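Local structure of gluconate kinase (Lactobacillus acidophilus, 3LL3) at residues V296-G299 with G300-N304; G342-A345 with P346-A350; N483-A486 with A487-G490. The protein probably phosphorylates a sugar or sugar acid at the expense of ATP, as a member of the FGGY carbohydrate kinase family, and holds D-xylulose and ATP in this crystal. All coordinates share one frame; numbering follows the deposited sequence.

In the fold
All three contacts are short-range and follow one another in series along the chain, none crossing or enclosing another. Interaction 1 leads from strand 289-296 through a tight turn into helix 300-311, whose start meets the ATP ribose. Interaction 2 is a hairpin-like turn between strands 335-337 and 354-359; it reaches back to the first, Asn297 OD1 taking the NE of Arg344 at 2.7 Å, and the two share the phosphate of DXP while Arg344 also meets xylulose. Interaction 3 lies where helix 465-485 runs out, its centre about 12 Å from that of interaction 2, touching it where Asp349 packs on the Tyr489 ring.

Interaction 1 of 3, residues V296-G299 with G300-N304; sequences VNNG and GIVFN. With ATP (adenosine-5'-triphosphate), chain C; DXP (1-deoxy-D-xylulose-5-phosphate), chain D.
The Phe303 ring has ATP N3 over one face, 3.7 Å above its plane and offset toward the rim, so the adenine and the phenyl ring lie nearly parallel. With CG anti to the backbone N (chi1 176°), Phe303 carries its ring to the adenine, face against face. Phe320 meets the ring edge-to-face, and Pro317, Leu321 and Ile376 pack around it. The Asn298 amide is spread between neighbours: its OD1 takes the backbone N of Gly341 and its ND2 gives to Glu343 and to the Gly342 carbonyl, while the Val302 side chain crosses that of Asn298 obliquely, CG2 lying 3.5 Å from OD1. The Asn297 amide turns the other way, ND2 giving a hydrogen bond of 2.9 Å to DXP O3P and a weak one to O1P, with OD1 held by Arg344. Between these two ends the chain makes an inverse gamma turn centred on Asn298 and enters helix 300-311, with Gly299 at the N-cap. Gly299 O receives Val302 N at 3.0 Å and weakly Phe303 N at 3.4 Å. Ile301 CG2 rests 3.6 Å from Asn297 O. Gly300 O accepts the ribose hydroxyl O2' of ATP at 2.9 Å; a CB on this glycine would run into O3'.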
loop_
_atom_site.group_PDB
_atom_site.type_symbol
_atom_site.label_atom_id
_atom_site.label_comp_id
_atom_site.label_asym_id
_atom_site.label_seq_id
_atom_site.Cartn_x
_atom_site.Cartn_y
_atom_site.Cartn_z
ATOM N N VAL A 296 -3.928 21.142 1.949
ATOM C CA VAL A 296 -3.726 19.702 1.763
ATOM C C VAL A 296 -4.041 19.353 0.313
ATOM O O VAL A 296 -5.172 19.586 -0.160
ATOM C CB VAL A 296 -4.647 18.906 2.708
ATOM C CG1 VAL A 296 -4.481 17.415 2.495
ATOM C CG2 VAL A 296 -4.357 19.254 4.164
ATOM N N ASN A 297 -3.056 18.818 -0.401
ATOM C CA ASN A 297 -3.235 18.523 -1.826
ATOM C C ASN A 297 -4.280 17.436 -2.079
ATOM O O ASN A 297 -5.099 17.538 -3.004
ATOM C CB ASN A 297 -1.920 18.065 -2.476
ATOM C CG ASN A 297 -0.800 19.101 -2.360
ATOM O OD1 ASN A 297 -1.051 20.293 -2.177
ATOM N ND2 ASN A 297 0.449 18.636 -2.491
ATOM N N ASN A 298 -4.217 16.394 -1.258
ATOM C CA ASN A 298 -4.840 15.115 -1.579
ATOM C C ASN A 298 -6.258 14.975 -1.083
ATOM O O ASN A 298 -6.540 14.208 -0.154
ATOM C CB ASN A 298 -3.942 13.982 -1.080
ATOM C CG ASN A 298 -2.568 14.016 -1.750
ATOM O OD1 ASN A 298 -2.456 13.802 -2.954
ATOM N ND2 ASN A 298 -1.533 14.319 -0.979
ATOM N N GLY A 299 -7.152 15.730 -1.718
ATOM C CA GLY A 299 -8.561 15.727 -1.368
ATOM C C GLY A 299 -9.376 14.916 -2.354
ATOM O O GLY A 299 -9.094 13.732 -2.594
ATOM N N GLY A 300 -10.382 15.550 -2.937
ATOM C CA GLY A 300 -11.259 14.877 -3.867
ATOM C C GLY A 300 -10.544 14.386 -5.105
ATOM O O GLY A 300 -11.033 13.482 -5.781
ATOM N N ILE A 301 -9.400 14.996 -5.418
ATOM C CA ILE A 301 -8.603 14.571 -6.563
ATOM C C ILE A 301 -8.175 13.110 -6.412
ATOM O O ILE A 301 -8.066 12.369 -7.387
ATOM C CB ILE A 301 -7.353 15.478 -6.755
ATOM C CG1 ILE A 301 -6.647 15.159 -8.072
ATOM C CG2 ILE A 301 -6.355 15.348 -5.569
ATOM C CD1 ILE A 301 -5.766 16.317 -8.578
ATOM N N VAL A 302 -7.939 12.705 -5.171
ATOM C CA VAL A 302 -7.555 11.341 -4.865
ATOM C C VAL A 302 -8.786 10.422 -4.842
ATOM O O VAL A 302 -8.729 9.276 -5.287
ATOM C CB VAL A 302 -6.761 11.259 -3.534
ATOM C CG1 VAL A 302 -6.573 9.801 -3.113
ATOM C CG2 VAL A 302 -5.392 11.953 -3.690
ATOM N N PHE A 303 -9.907 10.941 -4.357
ATOM C CA PHE A 303 -11.178 10.231 -4.482
ATOM C C PHE A 303 -11.476 9.940 -5.951
ATOM O O PHE A 303 -11.885 8.847 -6.306
ATOM C CB PHE A 303 -12.309 11.063 -3.883
ATOM C CG PHE A 303 -13.668 10.452 -4.056
ATOM C CD1 PHE A 303 -14.447 10.766 -5.155
ATOM C CD2 PHE A 303 -14.156 9.533 -3.131
ATOM C CE1 PHE A 303 -15.707 10.206 -5.326
ATOM C CE2 PHE A 303 -15.413 8.973 -3.289
ATOM C CZ PHE A 303 -16.190 9.307 -4.397
ATOM N N ASN A 304 -11.262 10.937 -6.796
ATOM C CA ASN A 304 -11.409 10.764 -8.223
ATOM C C ASN A 304 -10.473 9.696 -8.780
ATOM O O ASN A 304 -10.909 8.840 -9.533
ATOM C CB ASN A 304 -11.155 12.078 -8.942
ATOM C CG ASN A 304 -11.537 12.022 -10.403
ATOM O OD1 ASN A 304 -10.687 12.191 -11.291
ATOM N ND2 ASN A 304 -12.817 11.787 -10.666
HETATM P PG ATP C . -14.288 25.181 -6.877
HETATM O O1G ATP C . -15.167 24.403 -8.055
HETATM O O2G ATP C . -15.308 25.975 -5.835
HETATM O O3G ATP C . -13.344 26.105 -7.500
HETATM P PB ATP C . -13.197 22.547 -6.592
HETATM O O1B ATP C . -12.236 21.790 -5.493
HETATM O O2B ATP C . -12.596 22.568 -7.919
HETATM O O3B ATP C . -13.436 24.076 -5.993
HETATM P PA ATP C . -15.509 20.985 -5.620
HETATM O O1A ATP C . -15.583 21.672 -4.134
HETATM O O2A ATP C . -16.829 20.760 -6.194
HETATM O O3A ATP C . -14.681 21.829 -6.781
HETATM O "O5'" ATP C . -14.796 19.518 -5.411
HETATM C "C5'" ATP C . -14.427 18.786 -6.556
HETATM C "C4'" ATP C . -14.227 17.346 -6.151
HETATM O "O4'" ATP C . -15.325 16.635 -5.604
HETATM C "C3'" ATP C . -13.444 16.354 -7.063
HETATM O "O3'" ATP C . -12.078 16.254 -6.789
HETATM C "C2'" ATP C . -14.308 15.041 -7.030
HETATM O "O2'" ATP C . -13.538 13.873 -7.110
HETATM C "C1'" ATP C . -15.088 15.261 -5.752
HETATM N N9 ATP C . -16.416 14.666 -5.761
HETATM C C8 ATP C . -17.386 14.808 -6.685
HETATM N N7 ATP C . -18.532 14.133 -6.177
HETATM C C5 ATP C . -18.204 13.603 -4.909
HETATM C C6 ATP C . -18.947 12.863 -3.961
HETATM N N6 ATP C . -20.346 12.556 -4.232
HETATM N N1 ATP C . -18.383 12.486 -2.808
HETATM C C2 ATP C . -17.074 12.802 -2.524
HETATM N N3 ATP C . -16.353 13.525 -3.458
HETATM C C4 ATP C . -16.927 13.912 -4.632
HETATM C C1 DXP D . 7.152 16.934 -8.424
HETATM C C2 DXP D . 5.643 16.569 -8.545
HETATM C C3 DXP D . 4.629 17.711 -8.279
HETATM C C4 DXP D . 4.928 18.285 -6.879
HETATM C C5 DXP D . 3.935 19.131 -6.045
HETATM O O2 DXP D . 5.307 15.435 -8.466
HETATM O O3 DXP D . 3.347 17.325 -8.586
HETATM O O4 DXP D . 5.551 17.287 -6.136
HETATM O O5 DXP D . 3.769 18.791 -4.694
HETATM P P DXP D . 3.714 19.817 -3.389
HETATM O O2P DXP D . 5.196 20.202 -2.952
HETATM O O1P DXP D . 2.682 21.008 -3.682
HETATM O O3P DXP D . 3.289 19.120 -2.235
#

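Interaction 2 of 3, residues G342-A345 with P346-A350; sequences GERA and PIWDA. With DXP (1-deoxy-D-xylulose-5-phosphate), chain D; XUL (D-xylulose), chain E.
This turn lines the D-xylulose and DXP pockets, probably on the sugar side of the active-site cleft as in FGGY kinases. Glu343 and Asp349 form a single antiparallel bridge, a hydrogen-bonded pair: Glu343 N gives to Asp349 O at 3.0 Å, and Asp349 N returns a bond to Glu343 O. Inside it Trp348 N reaches Arg344 O at 2.6 Å, and a cis peptide before Pro346 helps reverse the chain. The Trp348 indole lies flat against the opposing backbone, with Ala345 N 3.5 Å above the centre of one face. On that same face Arg344 CB makes a CH-pi contact, 3.8 Å from the centroid of the six-membered ring and 24° off its normal. Arg344 CG stays on the indole, 3.5 Å from Trp348 CZ3; beyond it the chain bends at chi3 (-67°), and the guanidinium stands nearly perpendicular to the ring. NH1 then gives a fairly straight bond to xylulose O3 at 2.7 Å, with the sugar at the edge of the guanidinium. On the DXP side, Ala350 O lies 2.9 Å from DXP O4. Glu343 OE1 takes Arg344 N on its anti lone pair and also receives Asn297 N, while OE2 accepts Asn298 ND2, so bonds at both oxygens fix the carboxylate's rotation. Glu343 CB meets Ile347 CG1 at 3.7 Å, the two side chains crossing at about a right angle. Trp348 NE1 is tied to Ser279 O. Around the turn, Glu343 and Pro346 pack on helix 365-388, and Arg344, Ala345 and Trp348 on Pro295 of strand 289-296.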
loop_
_atom_site.group_PDB
_atom_site.type_symbol
_atom_site.label_atom_id
_atom_site.label_comp_id
_atom_site.label_asym_id
_atom_site.label_seq_id
_atom_site.Cartn_x
_atom_site.Cartn_y
_atom_site.Cartn_z
ATOM N N GLY A 342 2.400 14.051 -3.951
ATOM C CA GLY A 342 3.224 14.655 -2.917
ATOM C C GLY A 342 2.261 15.320 -1.945
ATOM O O GLY A 342 1.035 15.241 -2.137
ATOM N N GLU A 343 2.767 15.968 -0.902
ATOM C CA GLU A 343 1.851 16.594 0.055
ATOM C C GLU A 343 2.426 17.834 0.724
ATOM O O GLU A 343 3.629 17.889 1.025
ATOM C CB GLU A 343 1.417 15.570 1.121
ATOM C CG GLU A 343 0.326 16.061 2.065
ATOM C CD GLU A 343 -0.859 16.646 1.317
ATOM O OE1 GLU A 343 -0.764 17.800 0.818
ATOM O OE2 GLU A 343 -1.889 15.950 1.233
ATOM N N ARG A 344 1.572 18.833 0.946
ATOM C CA ARG A 344 1.936 19.961 1.782
ATOM C C ARG A 344 1.575 19.591 3.226
ATOM O O ARG A 344 2.129 18.634 3.745
ATOM C CB ARG A 344 1.320 21.272 1.253
ATOM C CG ARG A 344 2.071 21.758 0.001
ATOM C CD ARG A 344 1.429 22.959 -0.700
ATOM N NE ARG A 344 0.149 22.595 -1.290
ATOM C CZ ARG A 344 -0.846 23.452 -1.508
ATOM N NH1 ARG A 344 -0.704 24.730 -1.188
ATOM N NH2 ARG A 344 -1.990 23.025 -2.037
ATOM N N ALA A 345 0.671 20.303 3.889
ATOM C CA ALA A 345 0.292 19.866 5.232
ATOM C C ALA A 345 -0.385 18.509 5.114
ATOM O O ALA A 345 -1.110 18.287 4.150
ATOM C CB ALA A 345 -0.652 20.857 5.895
ATOM N N PRO A 346 -0.153 17.602 6.088
ATOM C CA PRO A 346 0.690 17.803 7.276
ATOM C C PRO A 346 2.166 17.379 7.149
ATOM O O PRO A 346 2.958 17.751 8.015
ATOM C CB PRO A 346 -0.005 16.926 8.315
ATOM C CG PRO A 346 -0.408 15.727 7.509
ATOM C CD PRO A 346 -0.782 16.265 6.116
ATOM N N ILE A 347 2.548 16.644 6.106
ATOM C CA ILE A 347 3.911 16.095 6.058
ATOM C C ILE A 347 4.954 16.943 5.305
ATOM O O ILE A 347 6.149 16.739 5.471
ATOM C CB ILE A 347 3.931 14.660 5.500
ATOM C CG1 ILE A 347 3.374 14.622 4.084
ATOM C CG2 ILE A 347 3.126 13.719 6.393
ATOM C CD1 ILE A 347 3.666 13.299 3.368
ATOM N N TRP A 348 4.501 17.876 4.474
ATOM C CA TRP A 348 5.400 18.771 3.748
ATOM C C TRP A 348 6.536 17.997 3.077
ATOM O O TRP A 348 7.716 18.234 3.341
ATOM C CB TRP A 348 5.929 19.895 4.663
ATOM C CG TRP A 348 4.811 20.806 5.141
ATOM C CD1 TRP A 348 4.166 20.764 6.354
ATOM C CD2 TRP A 348 4.196 21.872 4.401
ATOM N NE1 TRP A 348 3.184 21.738 6.408
ATOM C CE2 TRP A 348 3.185 22.430 5.224
ATOM C CE3 TRP A 348 4.395 22.404 3.122
ATOM C CZ2 TRP A 348 2.377 23.489 4.804
ATOM C CZ3 TRP A 348 3.600 23.463 2.712
ATOM C CH2 TRP A 348 2.599 23.992 3.552
ATOM N N ASP A 349 6.164 17.069 2.205
ATOM C CA ASP A 349 7.140 16.280 1.450
ATOM C C ASP A 349 6.656 16.192 0.015
ATOM O O ASP A 349 5.709 15.475 -0.288
ATOM C CB ASP A 349 7.263 14.880 2.060
ATOM C CG ASP A 349 8.245 14.000 1.305
ATOM O OD1 ASP A 349 8.686 14.405 0.209
ATOM O OD2 ASP A 349 8.571 12.906 1.811
ATOM N N ALA A 350 7.277 16.945 -0.874
ATOM C CA ALA A 350 6.830 16.985 -2.256
ATOM C C ALA A 350 7.054 15.661 -2.976
ATOM O O ALA A 350 6.510 15.446 -4.041
ATOM C CB ALA A 350 7.533 18.104 -3.004
HETATM C C1 DXP D . 7.152 16.934 -8.424
HETATM C C2 DXP D . 5.643 16.569 -8.545
HETATM C C3 DXP D . 4.629 17.711 -8.279
HETATM C C4 DXP D . 4.928 18.285 -6.879
HETATM C C5 DXP D . 3.935 19.131 -6.045
HETATM O O2 DXP D . 5.307 15.435 -8.466
HETATM O O3 DXP D . 3.347 17.325 -8.586
HETATM O O4 DXP D . 5.551 17.287 -6.136
HETATM O O5 DXP D . 3.769 18.791 -4.694
HETATM P P DXP D . 3.714 19.817 -3.389
HETATM O O2P DXP D . 5.196 20.202 -2.952
HETATM O O1P DXP D . 2.682 21.008 -3.682
HETATM O O3P DXP D . 3.289 19.120 -2.235
HETATM C C1 XUL E . -3.690 29.108 1.222
HETATM C C2 XUL E . -2.456 28.525 0.511
HETATM C C3 XUL E . -2.544 28.090 -0.979
HETATM C C4 XUL E . -3.786 28.582 -1.748
HETATM C C5 XUL E . -3.769 30.091 -2.056
HETATM O O1 XUL E . -4.106 28.238 2.247
HETATM O O2 XUL E . -1.436 28.365 1.137
HETATM O O3 XUL E . -2.565 26.686 -1.051
HETATM O O4 XUL E . -3.834 27.871 -2.965
HETATM O O5 XUL E . -4.581 30.395 -3.164
#

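Interaction 3 of 3, residues N483-A486 with A487-G490; sequences NALA and ASYG
Leu485 and Tyr489 meet in a local contact where the carbonyls of Ala484, Leu485 and Ala486, near the C-terminal end of helix 465-485, are met by a tyrosine ring and two waters. Leu485 O gives the direct backbone link, receiving Ser488 N at 2.9 Å. The same oxygen stands over one face of the Tyr489 ring, 3.5 Å above the plane and offset toward the rim. Tyr489 has CG anti to its carbonyl carbon (chi1 -59°), which folds the ring back under the turn until OH comes 3.6 Å from Leu485 CB. Water 1 donates to Ala484 O at 2.8 Å, accepts a weak bond from Ala487 N, and is hydrogen-bonded to Ser488 OG. Water 2 links the next pair, donating to Ala486 O at 2.7 Å and accepting from Tyr489 N at 2.8 Å. An alanine in place of Tyr489 would leave Leu485 CB and O without the ring that lies against them and would be likely to open a gap under the Leu485 carbonyl. Beyond the turn, Tyr489 packs on Leu337 of strand 335-337 and on Tyr339, Asp349 and Ala352 of the loops, while Leu485 touches Leu337 of its own chain and Leu485 of the second subunit, placing this helix end at the dimer contact.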
loop_
_atom_site.group_PDB
_atom_site.type_symbol
_atom_site.label_atom_id
_atom_site.label_comp_id
_atom_site.label_asym_id
_atom_site.label_seq_id
_atom_site.Cartn_x
_atom_site.Cartn_y
_atom_site.Cartn_z
ATOM N N ASN A 483 4.646 7.085 9.638
ATOM C CA ASN A 483 5.977 7.211 10.206
ATOM C C ASN A 483 6.941 6.200 9.593
ATOM O O ASN A 483 8.094 6.519 9.311
ATOM C CB ASN A 483 5.943 7.044 11.731
ATOM C CG ASN A 483 5.249 8.209 12.442
ATOM O OD1 ASN A 483 5.015 9.277 11.860
ATOM N ND2 ASN A 483 4.913 7.998 13.713
ATOM N N ALA A 484 6.468 4.974 9.402
ATOM C CA ALA A 484 7.350 3.893 8.946
ATOM C C ALA A 484 7.871 4.183 7.549
ATOM O O ALA A 484 9.006 3.856 7.215
ATOM C CB ALA A 484 6.625 2.554 8.975
ATOM N N LEU A 485 7.034 4.823 6.740
ATOM C CA LEU A 485 7.358 5.091 5.343
ATOM C C LEU A 485 7.891 6.499 5.076
ATOM O O LEU A 485 8.321 6.782 3.970
ATOM C CB LEU A 485 6.134 4.824 4.450
ATOM C CG LEU A 485 5.761 3.340 4.302
ATOM C CD1 LEU A 485 4.397 3.204 3.662
ATOM C CD2 LEU A 485 6.838 2.615 3.484
ATOM N N ALA A 486 7.846 7.376 6.074
ATOM C CA ALA A 486 8.192 8.790 5.865
ATOM C C ALA A 486 9.551 8.995 5.173
ATOM O O ALA A 486 9.690 9.842 4.302
ATOM C CB ALA A 486 8.133 9.562 7.183
ATOM N N ALA A 487 10.547 8.199 5.533
ATOM C CA ALA A 487 11.871 8.381 4.947
ATOM C C ALA A 487 12.105 7.571 3.662
ATOM O O ALA A 487 13.220 7.531 3.149
ATOM C CB ALA A 487 12.965 8.083 5.981
ATOM N N SER A 488 11.058 6.956 3.120
ATOM C CA SER A 488 11.254 6.032 2.004
ATOM C C SER A 488 10.880 6.557 0.611
ATOM O O SER A 488 11.048 5.849 -0.380
ATOM C CB SER A 488 10.541 4.698 2.291
ATOM O OG SER A 488 11.096 4.071 3.444
ATOM N N TYR A 489 10.400 7.796 0.527
ATOM C CA TYR A 489 9.833 8.295 -0.726
ATOM C C TYR A 489 10.875 8.756 -1.759
ATOM O O TYR A 489 10.626 8.697 -2.967
ATOM C CB TYR A 489 8.788 9.384 -0.454
ATOM C CG TYR A 489 7.640 8.911 0.412
ATOM C CD1 TYR A 489 7.280 9.604 1.560
ATOM C CD2 TYR A 489 6.943 7.737 0.099
ATOM C CE1 TYR A 489 6.235 9.173 2.360
ATOM C CE2 TYR A 489 5.884 7.290 0.900
ATOM C CZ TYR A 489 5.540 8.017 2.027
ATOM O OH TYR A 489 4.519 7.585 2.829
ATOM N N GLY A 490 12.042 9.187 -1.286
ATOM C CA GLY A 490 13.059 9.736 -2.173
ATOM C C GLY A 490 13.531 8.665 -3.131
ATOM O O GLY A 490 13.925 8.927 -4.266
HETATM O O HOH W 1 11.040 5.180 5.869
HETATM O O HOH W 2 11.247 9.997 2.109
#